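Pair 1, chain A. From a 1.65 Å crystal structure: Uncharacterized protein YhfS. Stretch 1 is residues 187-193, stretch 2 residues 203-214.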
# COMPACT_ATOMS: atom_id res chain seq x y z
N ALA A 187 -2.46 -12.61 8.91
CA ALA A 187 -2.98 -11.47 9.66
C ALA A 187 -4.46 -11.63 9.97
O ALA A 187 -5.22 -12.24 9.21
CB ALA A 187 -2.74 -10.16 8.90
N ASN A 188 -4.89 -11.05 11.09
CA ASN A 188 -6.30 -11.03 11.41
C ASN A 188 -7.08 -10.07 10.52
O ASN A 188 -8.20 -10.36 10.16
CB ASN A 188 -6.53 -10.74 12.89
CG ASN A 188 -5.89 -11.78 13.76
OD1 ASN A 188 -4.75 -11.63 14.19
ND2 ASN A 188 -6.60 -12.88 13.97
N VAL A 189 -6.47 -8.94 10.18
CA VAL A 189 -7.03 -8.06 9.16
C VAL A 189 -5.94 -7.38 8.36
O VAL A 189 -4.88 -7.02 8.91
CB VAL A 189 -7.95 -6.94 9.73
CG1 VAL A 189 -9.32 -7.49 10.14
CG2 VAL A 189 -7.28 -6.21 10.89
N SER A 190 -6.21 -7.22 7.07
CA SER A 190 -5.45 -6.36 6.17
C SER A 190 -6.11 -5.00 6.09
O SER A 190 -7.32 -4.88 6.28
CB SER A 190 -5.41 -6.95 4.76
OG SER A 190 -4.35 -7.86 4.58
N THR A 191 -5.33 -3.96 5.78
CA THR A 191 -5.91 -2.65 5.55
C THR A 191 -5.26 -2.01 4.33
O THR A 191 -4.07 -2.20 4.09
CB THR A 191 -5.72 -1.69 6.74
OG1 THR A 191 -4.32 -1.46 6.95
CG2 THR A 191 -6.33 -2.24 8.01
N PHE A 192 -6.03 -1.24 3.58
CA PHE A 192 -5.46 -0.49 2.46
C PHE A 192 -6.36 0.62 1.95
O PHE A 192 -7.58 0.52 2.02
CB PHE A 192 -5.08 -1.42 1.29
CG PHE A 192 -6.17 -2.35 0.84
CD1 PHE A 192 -6.30 -3.61 1.41
CD2 PHE A 192 -7.03 -1.99 -0.21
CE1 PHE A 192 -7.29 -4.49 0.97
CE2 PHE A 192 -8.02 -2.86 -0.64
CZ PHE A 192 -8.15 -4.11 -0.05
N SER A 193 -5.73 1.66 1.42
CA SER A 193 -6.42 2.69 0.65
C SER A 193 -6.89 2.17 -0.71
O SER A 193 -6.12 1.55 -1.44
CB SER A 193 -5.49 3.89 0.41
OG SER A 193 -6.03 4.77 -0.56
N VAL A 203 -11.84 6.37 0.19
CA VAL A 203 -12.32 5.04 0.52
C VAL A 203 -11.18 4.08 0.85
O VAL A 203 -10.24 3.92 0.08
CB VAL A 203 -13.17 4.46 -0.63
CG1 VAL A 203 -13.72 3.08 -0.25
CG2 VAL A 203 -14.30 5.43 -0.94
N GLY A 204 -11.28 3.47 2.03
CA GLY A 204 -10.31 2.46 2.45
C GLY A 204 -11.01 1.14 2.67
O GLY A 204 -12.23 1.07 2.71
N ALA A 205 -10.22 0.07 2.81
CA ALA A 205 -10.78 -1.26 3.03
C ALA A 205 -10.12 -1.94 4.21
O ALA A 205 -8.91 -1.86 4.37
CB ALA A 205 -10.61 -2.11 1.77
N VAL A 206 -10.93 -2.60 5.04
CA VAL A 206 -10.40 -3.52 6.05
C VAL A 206 -10.89 -4.90 5.65
O VAL A 206 -12.08 -5.08 5.43
CB VAL A 206 -10.89 -3.17 7.45
CG1 VAL A 206 -10.23 -4.09 8.48
CG2 VAL A 206 -10.57 -1.72 7.78
N VAL A 207 -9.99 -5.87 5.55
CA VAL A 207 -10.36 -7.19 5.04
C VAL A 207 -9.79 -8.25 5.97
O VAL A 207 -8.59 -8.24 6.25
CB VAL A 207 -9.80 -7.41 3.61
CG1 VAL A 207 -10.27 -8.76 3.06
CG2 VAL A 207 -10.20 -6.26 2.66
N GLY A 208 -10.63 -9.15 6.47
CA GLY A 208 -10.12 -10.20 7.33
C GLY A 208 -11.18 -10.93 8.14
O GLY A 208 -12.26 -11.20 7.64
N ASP A 209 -10.85 -11.23 9.38
CA ASP A 209 -11.71 -12.04 10.24
C ASP A 209 -13.04 -11.35 10.57
O ASP A 209 -13.08 -10.15 10.85
CB ASP A 209 -10.97 -12.38 11.54
CG ASP A 209 -9.78 -13.29 11.31
OD1 ASP A 209 -9.60 -13.81 10.19
OD2 ASP A 209 -9.02 -13.51 12.28
N ALA A 210 -14.11 -12.14 10.54
CA ALA A 210 -15.46 -11.63 10.78
C ALA A 210 -15.64 -10.95 12.14
O ALA A 210 -16.33 -9.94 12.24
CB ALA A 210 -16.49 -12.76 10.61
N ASP A 211 -15.04 -11.50 13.19
CA ASP A 211 -15.22 -10.88 14.50
C ASP A 211 -14.66 -9.45 14.51
O ASP A 211 -15.28 -8.54 15.06
CB ASP A 211 -14.69 -11.75 15.66
CG ASP A 211 -13.20 -12.05 15.57
OD1 ASP A 211 -12.54 -11.72 14.57
OD2 ASP A 211 -12.68 -12.67 16.52
N VAL A 212 -13.53 -9.24 13.85
CA VAL A 212 -12.98 -7.89 13.74
C VAL A 212 -13.83 -6.98 12.86
O VAL A 212 -14.17 -5.85 13.25
CB VAL A 212 -11.54 -7.91 13.20
CG1 VAL A 212 -11.01 -6.48 13.10
CG2 VAL A 212 -10.66 -8.77 14.08
N ILE A 213 -14.18 -7.45 11.67
CA ILE A 213 -14.99 -6.67 10.74
C ILE A 213 -16.34 -6.30 11.36
O ILE A 213 -16.82 -5.18 11.19
CB ILE A 213 -15.21 -7.42 9.42
CG1 ILE A 213 -13.86 -7.70 8.75
CG2 ILE A 213 -16.12 -6.62 8.46
CD1 ILE A 213 -13.02 -6.46 8.50
N ASN A 214 -16.96 -7.25 12.07
CA ASN A 214 -18.23 -6.98 12.72
C ASN A 214 -18.10 -5.88 13.77
O ASN A 214 -18.99 -5.04 13.91
CB ASN A 214 -18.82 -8.24 13.36
CG ASN A 214 -19.36 -9.22 12.34
OD1 ASN A 214 -19.69 -8.85 11.22
ND2 ASN A 214 -19.47 -10.49 12.74

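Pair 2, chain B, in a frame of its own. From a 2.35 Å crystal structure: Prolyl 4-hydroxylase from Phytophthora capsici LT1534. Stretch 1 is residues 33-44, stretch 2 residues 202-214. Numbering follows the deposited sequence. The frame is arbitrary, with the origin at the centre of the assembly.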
# COMPACT_ATOMS: atom_id res chain seq x y z
N ASP B 33 3.17 6.71 11.26
CA ASP B 33 2.02 7.09 12.06
C ASP B 33 1.54 8.53 11.80
O ASP B 33 0.35 8.80 11.80
CB ASP B 33 2.34 6.93 13.53
CG ASP B 33 1.13 7.10 14.39
OD1 ASP B 33 0.13 6.38 14.15
OD2 ASP B 33 1.17 7.96 15.30
N ASP B 34 2.48 9.45 11.58
CA ASP B 34 2.12 10.85 11.38
C ASP B 34 1.68 11.12 9.94
O ASP B 34 0.55 11.57 9.68
CB ASP B 34 3.30 11.75 11.78
CG ASP B 34 3.11 13.20 11.34
OD1 ASP B 34 1.98 13.71 11.45
OD2 ASP B 34 4.09 13.83 10.87
N LYS B 35 2.57 10.84 8.99
CA LYS B 35 2.32 11.16 7.59
C LYS B 35 1.43 10.13 6.88
O LYS B 35 0.79 10.45 5.89
CB LYS B 35 3.66 11.30 6.84
CG LYS B 35 4.54 12.38 7.44
CD LYS B 35 5.05 13.35 6.40
CE LYS B 35 5.09 14.78 6.95
NZ LYS B 35 4.40 15.78 6.06
N GLY B 36 1.39 8.91 7.38
CA GLY B 36 0.54 7.89 6.79
C GLY B 36 1.33 6.91 5.94
O GLY B 36 0.85 5.84 5.60
N TYR B 37 2.57 7.27 5.63
CA TYR B 37 3.44 6.46 4.81
C TYR B 37 4.87 6.74 5.18
O TYR B 37 5.17 7.79 5.73
CB TYR B 37 3.26 6.77 3.34
CG TYR B 37 3.79 8.14 2.99
CD1 TYR B 37 3.02 9.27 3.19
CD2 TYR B 37 5.07 8.31 2.48
CE1 TYR B 37 3.48 10.51 2.89
CE2 TYR B 37 5.56 9.57 2.18
CZ TYR B 37 4.75 10.66 2.39
OH TYR B 37 5.20 11.93 2.09
N VAL B 38 5.77 5.85 4.79
CA VAL B 38 7.18 6.13 4.90
C VAL B 38 7.96 5.29 3.88
O VAL B 38 7.57 4.16 3.58
CB VAL B 38 7.66 5.88 6.35
CG1 VAL B 38 7.43 4.43 6.78
CG2 VAL B 38 9.11 6.32 6.53
N VAL B 39 9.02 5.87 3.32
CA VAL B 39 9.85 5.23 2.31
C VAL B 39 11.23 4.88 2.87
O VAL B 39 11.86 5.70 3.53
CB VAL B 39 10.03 6.13 1.08
CG1 VAL B 39 10.98 5.47 0.07
CG2 VAL B 39 8.66 6.46 0.45
N ILE B 40 11.70 3.65 2.64
CA ILE B 40 13.00 3.22 3.12
C ILE B 40 13.86 2.67 1.98
O ILE B 40 13.55 1.62 1.41
CB ILE B 40 12.89 2.12 4.19
CG1 ILE B 40 11.69 2.36 5.10
CG2 ILE B 40 14.19 2.01 5.00
CD1 ILE B 40 11.59 1.35 6.21
N ASP B 41 14.92 3.39 1.64
CA ASP B 41 15.80 2.98 0.56
C ASP B 41 16.85 2.01 1.08
O ASP B 41 17.25 2.08 2.24
CB ASP B 41 16.48 4.19 -0.08
CG ASP B 41 15.53 4.97 -0.98
OD1 ASP B 41 14.89 4.36 -1.86
OD2 ASP B 41 15.42 6.20 -0.80
N ASP B 42 17.26 1.09 0.20
CA ASP B 42 18.29 0.09 0.46
C ASP B 42 18.05 -0.66 1.77
O ASP B 42 18.94 -0.83 2.60
CB ASP B 42 19.67 0.76 0.42
CG ASP B 42 19.94 1.43 -0.91
OD1 ASP B 42 19.99 0.72 -1.95
OD2 ASP B 42 20.08 2.68 -0.95
N CYS B 43 16.82 -1.14 1.93
CA CYS B 43 16.38 -1.69 3.20
C CYS B 43 17.03 -3.06 3.50
O CYS B 43 17.64 -3.23 4.54
CB CYS B 43 14.85 -1.76 3.20
SG CYS B 43 14.11 -2.37 4.71
N PHE B 44 16.92 -4.01 2.58
CA PHE B 44 17.47 -5.35 2.82
C PHE B 44 18.95 -5.44 2.47
O PHE B 44 19.66 -6.32 2.98
CB PHE B 44 16.70 -6.41 2.02
CG PHE B 44 15.30 -6.66 2.52
CD1 PHE B 44 14.27 -5.78 2.20
CD2 PHE B 44 15.02 -7.77 3.31
CE1 PHE B 44 12.97 -6.01 2.68
CE2 PHE B 44 13.72 -8.01 3.80
CZ PHE B 44 12.69 -7.12 3.48
N MSE B 202 14.74 -0.78 -6.87
CA MSE B 202 15.30 -1.97 -6.28
C MSE B 202 15.60 -1.76 -4.80
O MSE B 202 16.26 -0.78 -4.44
CB MSE B 202 16.57 -2.38 -7.05
CG MSE B 202 17.35 -3.58 -6.50
SE MSE B 202 16.32 -5.23 -6.50
CE MSE B 202 17.69 -6.56 -6.94
N ASP B 203 15.10 -2.66 -3.96
CA ASP B 203 15.41 -2.68 -2.54
C ASP B 203 14.85 -1.46 -1.81
O ASP B 203 15.32 -1.07 -0.73
CB ASP B 203 16.93 -2.80 -2.32
CG ASP B 203 17.27 -3.26 -0.93
OD1 ASP B 203 16.39 -3.90 -0.31
OD2 ASP B 203 18.40 -2.99 -0.45
N ARG B 204 13.82 -0.86 -2.39
CA ARG B 204 13.07 0.19 -1.71
C ARG B 204 11.83 -0.39 -1.03
O ARG B 204 11.08 -1.15 -1.64
CB ARG B 204 12.67 1.29 -2.69
CG ARG B 204 11.66 2.27 -2.13
CD ARG B 204 11.43 3.40 -3.11
NE ARG B 204 12.48 4.41 -3.03
CZ ARG B 204 12.58 5.46 -3.84
NH1 ARG B 204 11.70 5.62 -4.84
NH2 ARG B 204 13.55 6.34 -3.66
N VAL B 205 11.62 -0.00 0.22
CA VAL B 205 10.45 -0.42 0.99
C VAL B 205 9.51 0.77 1.22
O VAL B 205 9.96 1.84 1.65
CB VAL B 205 10.87 -1.04 2.36
CG1 VAL B 205 9.69 -1.14 3.30
CG2 VAL B 205 11.48 -2.41 2.17
N VAL B 206 8.23 0.59 0.92
CA VAL B 206 7.21 1.58 1.30
C VAL B 206 6.28 0.96 2.33
O VAL B 206 5.81 -0.16 2.14
CB VAL B 206 6.39 2.08 0.10
CG1 VAL B 206 5.46 3.23 0.53
CG2 VAL B 206 7.29 2.54 -1.03
N LEU B 207 6.06 1.65 3.44
CA LEU B 207 5.07 1.26 4.42
C LEU B 207 4.03 2.33 4.37
O LEU B 207 4.38 3.52 4.31
CB LEU B 207 5.63 1.18 5.84
CG LEU B 207 6.89 0.35 6.09
CD1 LEU B 207 7.26 0.42 7.54
CD2 LEU B 207 6.70 -1.09 5.65
N PHE B 208 2.76 1.92 4.38
CA PHE B 208 1.69 2.89 4.56
C PHE B 208 0.46 2.30 5.26
O PHE B 208 0.36 1.10 5.48
CB PHE B 208 1.35 3.55 3.21
CG PHE B 208 0.87 2.62 2.12
CD1 PHE B 208 -0.46 2.19 2.09
CD2 PHE B 208 1.68 2.30 1.05
CE1 PHE B 208 -0.93 1.38 1.04
CE2 PHE B 208 1.21 1.50 -0.00
CZ PHE B 208 -0.11 1.04 -0.01
N GLN B 209 -0.46 3.17 5.66
CA GLN B 209 -1.67 2.76 6.38
C GLN B 209 -2.66 2.10 5.43
O GLN B 209 -3.13 2.73 4.50
CB GLN B 209 -2.31 3.97 7.05
CG GLN B 209 -1.33 4.82 7.88
CD GLN B 209 -1.07 4.23 9.26
OE1 GLN B 209 -1.75 3.28 9.68
NE2 GLN B 209 -0.07 4.76 9.97
N SER B 210 -2.99 0.83 5.66
CA SER B 210 -3.93 0.17 4.78
C SER B 210 -5.33 0.82 4.84
O SER B 210 -6.00 0.92 3.81
CB SER B 210 -4.01 -1.32 5.10
OG SER B 210 -2.68 -1.89 5.14
N ASP B 211 -5.76 1.28 6.02
CA ASP B 211 -7.12 1.81 6.16
C ASP B 211 -7.26 3.33 6.02
O ASP B 211 -8.39 3.82 5.99
CB ASP B 211 -7.74 1.38 7.48
CG ASP B 211 -6.85 1.63 8.66
OD1 ASP B 211 -5.64 1.92 8.46
OD2 ASP B 211 -7.34 1.53 9.80
N TRP B 212 -6.17 4.09 5.91
CA TRP B 212 -6.36 5.50 5.58
C TRP B 212 -5.33 6.14 4.66
O TRP B 212 -5.12 7.34 4.74
CB TRP B 212 -6.48 6.36 6.84
CG TRP B 212 -5.46 6.25 7.94
CD1 TRP B 212 -5.51 5.38 9.02
CD2 TRP B 212 -4.31 7.08 8.16
NE1 TRP B 212 -4.45 5.61 9.85
CE2 TRP B 212 -3.70 6.64 9.36
CE3 TRP B 212 -3.73 8.13 7.45
CZ2 TRP B 212 -2.53 7.23 9.87
CZ3 TRP B 212 -2.58 8.72 7.96
CH2 TRP B 212 -1.99 8.27 9.16
N MSE B 213 -4.71 5.35 3.79
CA MSE B 213 -3.86 5.91 2.75
C MSE B 213 -4.37 5.59 1.34
O MSE B 213 -4.20 4.48 0.83
CB MSE B 213 -2.42 5.41 2.91
CG MSE B 213 -1.48 5.94 1.86
SE MSE B 213 -1.42 7.91 1.79
CE MSE B 213 -0.95 8.29 3.64
N LEU B 214 -4.97 6.59 0.70
CA LEU B 214 -5.44 6.44 -0.68
C LEU B 214 -4.24 6.33 -1.61
O LEU B 214 -3.24 7.03 -1.43
CB LEU B 214 -6.35 7.63 -1.07
CG LEU B 214 -6.94 7.59 -2.49
CD1 LEU B 214 -7.99 6.50 -2.61
CD2 LEU B 214 -7.49 8.94 -2.93
O HOH W 1 20.42 -1.92 -1.82
O HOH W 2 16.66 1.28 -2.46

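Both pairs are two antiparallel strands joined by the same ladder of backbone hydrogen bonds. The central 14 residues superpose with an RMSD of 0.9 Å. The angle between strand directions is 161° in pair 1 and 171° in pair 2.

The register is the same. S190(A) opposite V207(A) matches V38(B) opposite L207(B), and F192(A) opposite A205(A) matches I40(B) opposite V205(B). Each of these four is a hydrogen-bonded pair. In pair 1, S190(A) N donates to V207(A) O at 2.7 Å and A205(A) N to F192(A) O at 2.8 Å. In pair 2, V38(B) N donates to L207(B) O at 2.8 Å and V205(B) N to I40(B) O at 2.8 Å. One further rung is shared: D209(A) N to N188(A) O, 2.9 Å, matches Q209(B) N to G36(B) O, 3.0 Å.

The sheet face with the hydrogen-bonded pairs is filled differently. In pair 1 the F192(A) ring lies with one face over the small A205(A), whose CB is 3.9 Å from the ring centroid. F192(A) CE1 also reaches V207(A) CG2 at 3.8 Å. In pair 2 two branched residues meet instead, I40(B) CB to V205(B) CB at 4.2 Å. V205(B) CG2 is also packed by C43(B) CB at 3.6 Å and by the edge of the F44(B) ring, with CE1 at 3.9 Å.

The strand ends differ most. G208(A) matches F208(B), but their CA atoms lie 1.8 Å apart. A CB on G208(A) would clash with N188(A) O and V189(A) CA. F208(B) has room for its side chain, and its CB packs on Y37(B) CB at 3.7 Å. V189(A), matching Y37(B), sends CG1 to V212(A) CG1 at 3.6 Å, on the helix after the strand.

The glycine of pair 2 is G36(B), at the position of N188(A). It is the first residue after a helix to leave helical phi/psi, and its phi is positive; a CB there would clash with M213(B) CE and W212(B) CZ3. N188(A) instead uses its side chain, with ND2 donating to D209(A) OD2 at 3.0 Å.

At the other end, G204(A) matches R204(B) and S193(A) matches D41(B). Only pair 2 has a salt bridge here, D41(B) OD1 to R204(B) NE at 2.7 Å. Beyond it, D203(B) holds the chain as it turns: its O accepts from C43(B) N at 3.1 Å, and its OD1 from F44(B) N at 2.9 Å. Water 1 donates to D42(B) OD1 and D203(B) OD2, 2.7 Å from each, and so bridges two like charges.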